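Local coordinates for Low density lipoprotein receptor adapter protein 1 (Rattus norvegicus, PDB 3SO6) that serves as a clathrin-associated sorting adaptor for LDL receptor endocytosis, its phosphotyrosine-binding (PTB) domain recognising the NPXY internalization motif of the receptor tail, at residues I55-S60 against F87-Q92. Sequence-based numbering, arbitrary orientation.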
loop_
_atom_site.group_PDB
_atom_site.type_symbol
_atom_site.label_atom_id
_atom_site.label_comp_id
_atom_site.label_asym_id
_atom_site.label_seq_id
_atom_site.Cartn_x
_atom_site.Cartn_y
_atom_site.Cartn_z
ATOM N N ILE A 55 2.383 5.415 4.855
ATOM C CA ILE A 55 0.966 5.139 4.928
ATOM C C ILE A 55 0.627 4.741 6.361
ATOM O O ILE A 55 1.274 3.844 6.923
ATOM C CB ILE A 55 0.553 3.958 4.013
ATOM C CG1 ILE A 55 0.811 4.302 2.557
ATOM C CG2 ILE A 55 -0.924 3.671 4.216
ATOM C CD1 ILE A 55 0.640 3.125 1.582
ATOM N N ILE A 56 -0.312 5.480 6.950
ATOM C CA ILE A 56 -0.790 5.171 8.306
ATOM C C ILE A 56 -2.079 4.351 8.134
ATOM O O ILE A 56 -3.036 4.818 7.512
ATOM C CB ILE A 56 -1.076 6.373 9.199
ATOM C CG1 ILE A 56 0.151 7.270 9.229
ATOM C CG2 ILE A 56 -1.294 5.946 10.601
ATOM C CD1 ILE A 56 -0.039 8.522 9.950
ATOM N N LEU A 57 -2.062 3.133 8.679
ATOM C CA LEU A 57 -3.247 2.275 8.656
ATOM C C LEU A 57 -3.858 2.275 10.050
ATOM O O LEU A 57 -3.179 1.968 11.030
ATOM C CB LEU A 57 -2.892 0.846 8.343
ATOM C CG LEU A 57 -2.178 0.596 7.048
ATOM C CD1 LEU A 57 -1.904 -0.946 7.071
ATOM C CD2 LEU A 57 -3.010 1.063 5.849
ATOM N N THR A 58 -5.133 2.636 10.109
ATOM C CA THR A 58 -5.877 2.641 11.365
ATOM C C THR A 58 -7.126 1.842 11.227
ATOM O O THR A 58 -7.766 1.754 10.145
ATOM C CB THR A 58 -6.128 4.085 11.821
ATOM O OG1 THR A 58 -6.928 4.772 10.846
ATOM C CG2 THR A 58 -4.847 4.828 12.142
ATOM N N ASP A 59 -7.476 1.188 12.321
ATOM C CA ASP A 59 -8.686 0.418 12.374
ATOM C C ASP A 59 -9.790 1.496 12.328
ATOM O O ASP A 59 -9.825 2.402 13.208
ATOM C CB ASP A 59 -8.692 -0.393 13.703
ATOM C CG ASP A 59 -9.937 -1.116 13.900
ATOM O OD1 ASP A 59 -10.148 -2.141 13.211
ATOM O OD2 ASP A 59 -10.720 -0.620 14.730
ATOM N N SER A 60 -10.739 1.406 11.418
ATOM C CA SER A 60 -11.723 2.466 11.357
ATOM C C SER A 60 -12.675 2.524 12.565
ATOM O O SER A 60 -13.025 3.630 13.030
ATOM C CB SER A 60 -12.522 2.522 10.042
ATOM O OG SER A 60 -11.727 2.412 8.832
ATOM N N PHE A 87 -6.675 -1.987 -4.438
ATOM C CA PHE A 87 -5.401 -1.287 -4.310
ATOM C C PHE A 87 -4.470 -2.157 -3.438
ATOM O O PHE A 87 -4.939 -2.707 -2.410
ATOM C CB PHE A 87 -5.659 0.045 -3.610
ATOM C CG PHE A 87 -4.367 0.634 -3.057
ATOM C CD1 PHE A 87 -3.400 1.197 -3.913
ATOM C CD2 PHE A 87 -4.087 0.582 -1.680
ATOM C CE1 PHE A 87 -2.187 1.680 -3.415
ATOM C CE2 PHE A 87 -2.843 0.988 -1.214
ATOM C CZ PHE A 87 -1.912 1.556 -2.053
ATOM N N ALA A 88 -3.199 -2.254 -3.804
ATOM C CA ALA A 88 -2.279 -3.003 -2.954
ATOM C C ALA A 88 -0.931 -2.302 -2.938
ATOM O O ALA A 88 -0.517 -1.592 -3.902
ATOM C CB ALA A 88 -2.150 -4.490 -3.402
ATOM N N TYR A 89 -0.194 -2.549 -1.877
ATOM C CA TYR A 89 1.239 -2.150 -1.841
ATOM C C TYR A 89 2.116 -3.273 -1.444
ATOM O O TYR A 89 1.615 -4.259 -0.829
ATOM C CB TYR A 89 1.449 -0.888 -0.979
ATOM C CG TYR A 89 1.230 -1.081 0.501
ATOM C CD1 TYR A 89 2.250 -1.639 1.286
ATOM C CD2 TYR A 89 -0.003 -0.821 1.106
ATOM C CE1 TYR A 89 2.081 -1.885 2.616
ATOM C CE2 TYR A 89 -0.195 -1.039 2.528
ATOM C CZ TYR A 89 0.880 -1.576 3.238
ATOM O OH TYR A 89 0.701 -1.830 4.585
ATOM N N ILE A 90 3.397 -3.199 -1.777
ATOM C CA ILE A 90 4.382 -4.179 -1.272
ATOM C C ILE A 90 5.281 -3.354 -0.301
ATOM O O ILE A 90 5.766 -2.255 -0.694
ATOM C CB ILE A 90 5.190 -4.816 -2.390
ATOM C CG1 ILE A 90 4.236 -5.600 -3.327
ATOM C CG2 ILE A 90 6.231 -5.751 -1.840
ATOM C CD1 ILE A 90 4.881 -6.165 -4.600
ATOM N N ALA A 91 5.592 -3.915 0.881
ATOM C CA ALA A 91 6.532 -3.264 1.747
ATOM C C ALA A 91 7.331 -4.293 2.480
ATOM O O ALA A 91 6.803 -5.348 2.860
ATOM C CB ALA A 91 5.788 -2.406 2.766
ATOM N N GLN A 92 8.595 -3.958 2.712
ATOM C CA GLN A 92 9.446 -4.825 3.487
ATOM C C GLN A 92 9.003 -4.656 4.958
ATOM O O GLN A 92 8.665 -3.557 5.427
ATOM C CB GLN A 92 10.922 -4.346 3.381
ATOM C CG GLN A 92 11.923 -5.250 4.106
ATOM C CD GLN A 92 13.310 -5.136 3.490
ATOM O OE1 GLN A 92 13.844 -4.032 3.324
ATOM N NE2 GLN A 92 13.961 -6.313 3.239
#
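Tyr-89 of strand 86-92 meets Ile-55 and Leu-57 of strand 54-59 across the buried interior of the PTB domain, whose antiparallel sheet has the pleckstrin-homology topology. The two strands are not neighbours in that sheet: strands 44-51, 4-16 and 99-105 come between them in its order, and even the nearest CA atoms, those of Ile-55 and Tyr-89, stand 10.0 Å apart. No hydrogen bond links the two segments, so side chains alone meet. Phe-87, first along the strand, starts its side chain out toward strand 54-59 but is marginal: its CZ stays 4.7 Å from Ile-55 CD1, and the ring packs on Leu-48, Cys-77 and Phe-104. Tyr-89 carries the contact. A chi1 of 69° sets its CG over the backbone, flanked by N and C, and the ring reaches across to strand 54-59. There Ile-55 CD1 approaches it obliquely, 4.0 Å from Tyr-89 CD2, while Leu-57 CD1 sits 3.7 Å from the phenolic OH of Tyr-89. The rings of Tyr-89 and His-102 meet with their planes about 20° apart, and Tyr-89 also touches Phe-104. Farther along, Gln-92 at the strand end turns to the bound peptide, its OE1 hydrogen-bonded to a polar side chain there.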